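Long-range contact in hypothetical protein PH1918 (Pyrococcus horikoshii, PDB 2D16), which is of unknown function but may act as an adenosine-specific kinase or a related adenosine- or AMP-handling enzyme: residues A[21-33]-A[47-60]. Residues are numbered along the deposited sequence; the frame is centred on the assembly and turned at random.
Sequences QGNFSIFTVDDLA and IAMNEAKPQLTRYT
M49 and V29 anchor the packing of helix 25-33 on the hairpin of strands 47-51 and 56-60, whose second strand is the outermost, within this chain, of a five-stranded antiparallel sheet in an alpha+beta fold. The helix runs nearly antiparallel to strand 47-51, their axes 8.2 Å apart. M49 suits the buried end: chi1 of -170° and an extended chain carry its sulfur under T28 CG2, and CE reaches 3.7 Å from G22 CA, where a CB would come too close to this methyl, so the glycine suits the spot. V29, branched at CB, can send CG2 to the Y59 backbone while CG1 reaches R58 CB; I47 CD1 abuts L32 CD2 at 3.7 Å, and F83 of the central strand 82-88 touches both M49 and L32. Toward solvent the contact thins to I26, whose CG2 lies 3.4 Å from both E51 carboxylate oxygens, beside the salt bridge in which R58 NE and NH2 grip E51 OE1 side-on. Cutting E51 back to an alanine is likely to strip both nitrogens of their shared acceptor and let the guanidinium turn away from I26. Between the two regions, small S25 fits close to the strand, its OG donating to N50 O at 2.7 Å from above the carbonyl plane.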
# COMPACT_ATOMS: atom_id res chain seq x y z
N GLN A 21 -20.31 35.49 33.36
CA GLN A 21 -21.62 35.57 34.00
C GLN A 21 -22.44 34.41 33.45
O GLN A 21 -22.58 34.26 32.23
CB GLN A 21 -22.29 36.91 33.67
CG GLN A 21 -23.65 37.12 34.37
CD GLN A 21 -23.52 37.47 35.85
OE1 GLN A 21 -22.55 38.10 36.27
NE2 GLN A 21 -24.50 37.05 36.65
N GLY A 22 -22.97 33.59 34.35
CA GLY A 22 -23.75 32.44 33.93
C GLY A 22 -25.10 32.29 34.60
O GLY A 22 -25.71 33.27 35.01
N ASN A 23 -25.55 31.05 34.70
CA ASN A 23 -26.84 30.73 35.30
C ASN A 23 -26.84 29.27 35.76
O ASN A 23 -26.05 28.46 35.27
CB ASN A 23 -27.94 30.96 34.25
CG ASN A 23 -29.29 30.39 34.66
OD1 ASN A 23 -29.56 29.21 34.46
ND2 ASN A 23 -30.14 31.24 35.22
N PHE A 24 -27.71 28.95 36.71
CA PHE A 24 -27.85 27.59 37.22
C PHE A 24 -26.52 27.07 37.77
O PHE A 24 -26.04 26.00 37.38
CB PHE A 24 -28.36 26.69 36.08
CG PHE A 24 -28.95 25.38 36.54
CD1 PHE A 24 -29.25 25.14 37.88
CD2 PHE A 24 -29.22 24.38 35.61
CE1 PHE A 24 -29.81 23.93 38.28
CE2 PHE A 24 -29.79 23.16 36.00
CZ PHE A 24 -30.08 22.94 37.34
N SER A 25 -25.95 27.83 38.71
CA SER A 25 -24.66 27.50 39.31
C SER A 25 -24.39 26.06 39.72
O SER A 25 -23.33 25.52 39.41
CB SER A 25 -24.42 28.41 40.52
OG SER A 25 -24.42 29.77 40.12
N ILE A 26 -25.32 25.41 40.42
CA ILE A 26 -25.06 24.04 40.86
C ILE A 26 -24.83 23.06 39.71
O ILE A 26 -24.07 22.11 39.85
CB ILE A 26 -26.16 23.49 41.79
CG1 ILE A 26 -27.52 23.49 41.09
CG2 ILE A 26 -26.19 24.29 43.08
CD1 ILE A 26 -28.63 22.88 41.93
N PHE A 27 -25.48 23.30 38.58
CA PHE A 27 -25.32 22.43 37.42
C PHE A 27 -24.11 22.88 36.60
O PHE A 27 -23.24 22.08 36.26
CB PHE A 27 -26.55 22.52 36.52
CG PHE A 27 -26.35 21.90 35.16
CD1 PHE A 27 -26.50 20.52 34.98
CD2 PHE A 27 -26.00 22.68 34.07
CE1 PHE A 27 -26.29 19.94 33.73
CE2 PHE A 27 -25.79 22.11 32.81
CZ PHE A 27 -25.93 20.74 32.64
N THR A 28 -24.08 24.17 36.31
CA THR A 28 -23.04 24.75 35.48
C THR A 28 -21.60 24.64 35.98
O THR A 28 -20.70 24.43 35.18
CB THR A 28 -23.39 26.22 35.19
OG1 THR A 28 -24.70 26.27 34.64
CG2 THR A 28 -22.40 26.83 34.20
N VAL A 29 -21.38 24.78 37.28
CA VAL A 29 -20.01 24.69 37.79
C VAL A 29 -19.38 23.36 37.36
O VAL A 29 -18.22 23.32 36.94
CB VAL A 29 -19.96 24.84 39.34
CG1 VAL A 29 -20.52 23.61 40.02
CG2 VAL A 29 -18.52 25.11 39.78
N ASP A 30 -20.15 22.28 37.44
CA ASP A 30 -19.68 20.96 37.06
C ASP A 30 -19.69 20.75 35.54
O ASP A 30 -18.73 20.25 34.96
CB ASP A 30 -20.55 19.87 37.69
CG ASP A 30 -20.17 19.55 39.13
OD1 ASP A 30 -19.33 20.26 39.72
OD2 ASP A 30 -20.73 18.57 39.67
N ASP A 31 -20.79 21.13 34.90
CA ASP A 31 -20.93 20.94 33.46
C ASP A 31 -19.93 21.75 32.64
O ASP A 31 -19.42 21.26 31.62
CB ASP A 31 -22.35 21.27 33.02
CG ASP A 31 -22.72 20.59 31.73
OD1 ASP A 31 -22.79 19.34 31.71
OD2 ASP A 31 -22.93 21.29 30.71
N LEU A 32 -19.65 22.97 33.06
CA LEU A 32 -18.69 23.80 32.33
C LEU A 32 -17.29 23.23 32.55
O LEU A 32 -16.43 23.30 31.67
CB LEU A 32 -18.78 25.25 32.81
CG LEU A 32 -17.94 26.32 32.10
CD1 LEU A 32 -18.09 26.19 30.59
CD2 LEU A 32 -18.38 27.70 32.59
N ALA A 33 -17.05 22.67 33.73
CA ALA A 33 -15.75 22.07 34.02
C ALA A 33 -15.53 20.91 33.05
O ALA A 33 -14.45 20.76 32.47
CB ALA A 33 -15.69 21.57 35.47
N ILE A 47 -12.47 25.96 38.71
CA ILE A 47 -13.59 26.81 38.34
C ILE A 47 -14.51 26.94 39.56
O ILE A 47 -14.77 25.97 40.26
CB ILE A 47 -14.39 26.25 37.13
CG1 ILE A 47 -15.56 27.20 36.80
CG2 ILE A 47 -14.92 24.85 37.42
CD1 ILE A 47 -16.37 26.79 35.58
N ALA A 48 -14.94 28.17 39.82
CA ALA A 48 -15.84 28.45 40.93
C ALA A 48 -16.97 29.31 40.41
O ALA A 48 -16.78 30.13 39.52
CB ALA A 48 -15.08 29.16 42.04
N MET A 49 -18.16 29.12 40.97
CA MET A 49 -19.32 29.88 40.53
C MET A 49 -20.21 30.17 41.73
O MET A 49 -20.45 29.29 42.56
CB MET A 49 -20.08 29.09 39.47
CG MET A 49 -21.17 29.87 38.76
SD MET A 49 -21.71 28.98 37.29
CE MET A 49 -22.98 30.12 36.66
N ASN A 50 -20.70 31.40 41.80
CA ASN A 50 -21.54 31.82 42.92
C ASN A 50 -23.02 31.53 42.77
O ASN A 50 -23.63 31.83 41.74
CB ASN A 50 -21.34 33.31 43.20
CG ASN A 50 -19.89 33.65 43.49
OD1 ASN A 50 -19.18 32.86 44.12
ND2 ASN A 50 -19.45 34.82 43.05
N GLU A 51 -23.60 30.95 43.81
CA GLU A 51 -25.03 30.64 43.84
C GLU A 51 -25.66 31.61 44.83
O GLU A 51 -25.34 31.60 46.02
CB GLU A 51 -25.24 29.19 44.28
CG GLU A 51 -26.68 28.74 44.21
CD GLU A 51 -26.88 27.33 44.74
OE1 GLU A 51 -25.95 26.80 45.37
OE2 GLU A 51 -27.98 26.77 44.53
N ALA A 52 -26.57 32.45 44.34
CA ALA A 52 -27.23 33.47 45.15
C ALA A 52 -28.09 33.00 46.33
O ALA A 52 -27.84 33.39 47.47
CB ALA A 52 -28.06 34.38 44.25
N LYS A 53 -29.10 32.18 46.05
CA LYS A 53 -30.01 31.71 47.09
C LYS A 53 -29.31 31.31 48.39
O LYS A 53 -29.59 31.88 49.45
CB LYS A 53 -31.16 30.80 46.63
CG LYS A 53 -32.34 30.30 47.47
CD LYS A 53 -33.27 29.32 46.75
CE LYS A 53 -34.44 28.53 47.34
NZ LYS A 53 -35.29 27.66 46.53
N PRO A 54 -28.40 30.33 48.34
CA PRO A 54 -27.71 29.91 49.57
C PRO A 54 -26.45 30.74 49.84
O PRO A 54 -25.74 30.50 50.82
CB PRO A 54 -27.39 28.45 49.30
CG PRO A 54 -27.03 28.50 47.85
CD PRO A 54 -28.11 29.39 47.24
N GLN A 55 -26.18 31.70 48.96
CA GLN A 55 -25.00 32.55 49.09
C GLN A 55 -23.73 31.71 49.25
O GLN A 55 -22.91 31.95 50.14
CB GLN A 55 -25.19 33.50 50.28
CG GLN A 55 -26.28 34.53 50.02
CD GLN A 55 -26.54 35.45 51.20
OE1 GLN A 55 -27.17 35.07 52.17
NE2 GLN A 55 -26.03 36.68 51.11
N LEU A 56 -23.59 30.72 48.38
CA LEU A 56 -22.44 29.82 48.40
C LEU A 56 -21.63 29.85 47.11
O LEU A 56 -22.18 29.95 46.01
CB LEU A 56 -22.90 28.38 48.62
CG LEU A 56 -23.42 27.94 49.98
CD1 LEU A 56 -23.96 26.52 49.87
CD2 LEU A 56 -22.29 28.00 51.01
N THR A 57 -20.31 29.75 47.26
CA THR A 57 -19.42 29.69 46.10
C THR A 57 -19.14 28.21 45.86
O THR A 57 -18.56 27.53 46.71
CB THR A 57 -18.09 30.42 46.37
OG1 THR A 57 -18.34 31.83 46.48
CG2 THR A 57 -17.10 30.17 45.23
N ARG A 58 -19.59 27.71 44.72
CA ARG A 58 -19.40 26.31 44.35
C ARG A 58 -18.11 26.21 43.55
O ARG A 58 -17.69 27.18 42.92
CB ARG A 58 -20.56 25.82 43.48
CG ARG A 58 -21.93 26.09 44.06
CD ARG A 58 -22.14 25.32 45.34
NE ARG A 58 -23.53 25.35 45.76
CZ ARG A 58 -24.06 24.50 46.64
NH1 ARG A 58 -23.31 23.55 47.17
NH2 ARG A 58 -25.35 24.59 46.95
N TYR A 59 -17.48 25.04 43.55
CA TYR A 59 -16.24 24.88 42.81
C TYR A 59 -15.90 23.44 42.47
O TYR A 59 -16.42 22.50 43.08
CB TYR A 59 -15.08 25.51 43.58
CG TYR A 59 -14.63 24.69 44.77
CD1 TYR A 59 -13.66 23.70 44.62
CD2 TYR A 59 -15.19 24.88 46.03
CE1 TYR A 59 -13.25 22.92 45.70
CE2 TYR A 59 -14.80 24.11 47.12
CZ TYR A 59 -13.83 23.13 46.95
OH TYR A 59 -13.43 22.36 48.02
N THR A 60 -15.04 23.19 41.52
CA THR A 60 -14.52 21.92 41.05
C THR A 60 -13.41 22.22 40.06
O THR A 60 -12.93 23.35 39.98
CB THR A 60 -15.62 21.06 40.38
OG1 THR A 60 -15.07 19.78 40.02
CG2 THR A 60 -16.15 21.75 39.13
O HOH W 1 -27.79 26.82 41.13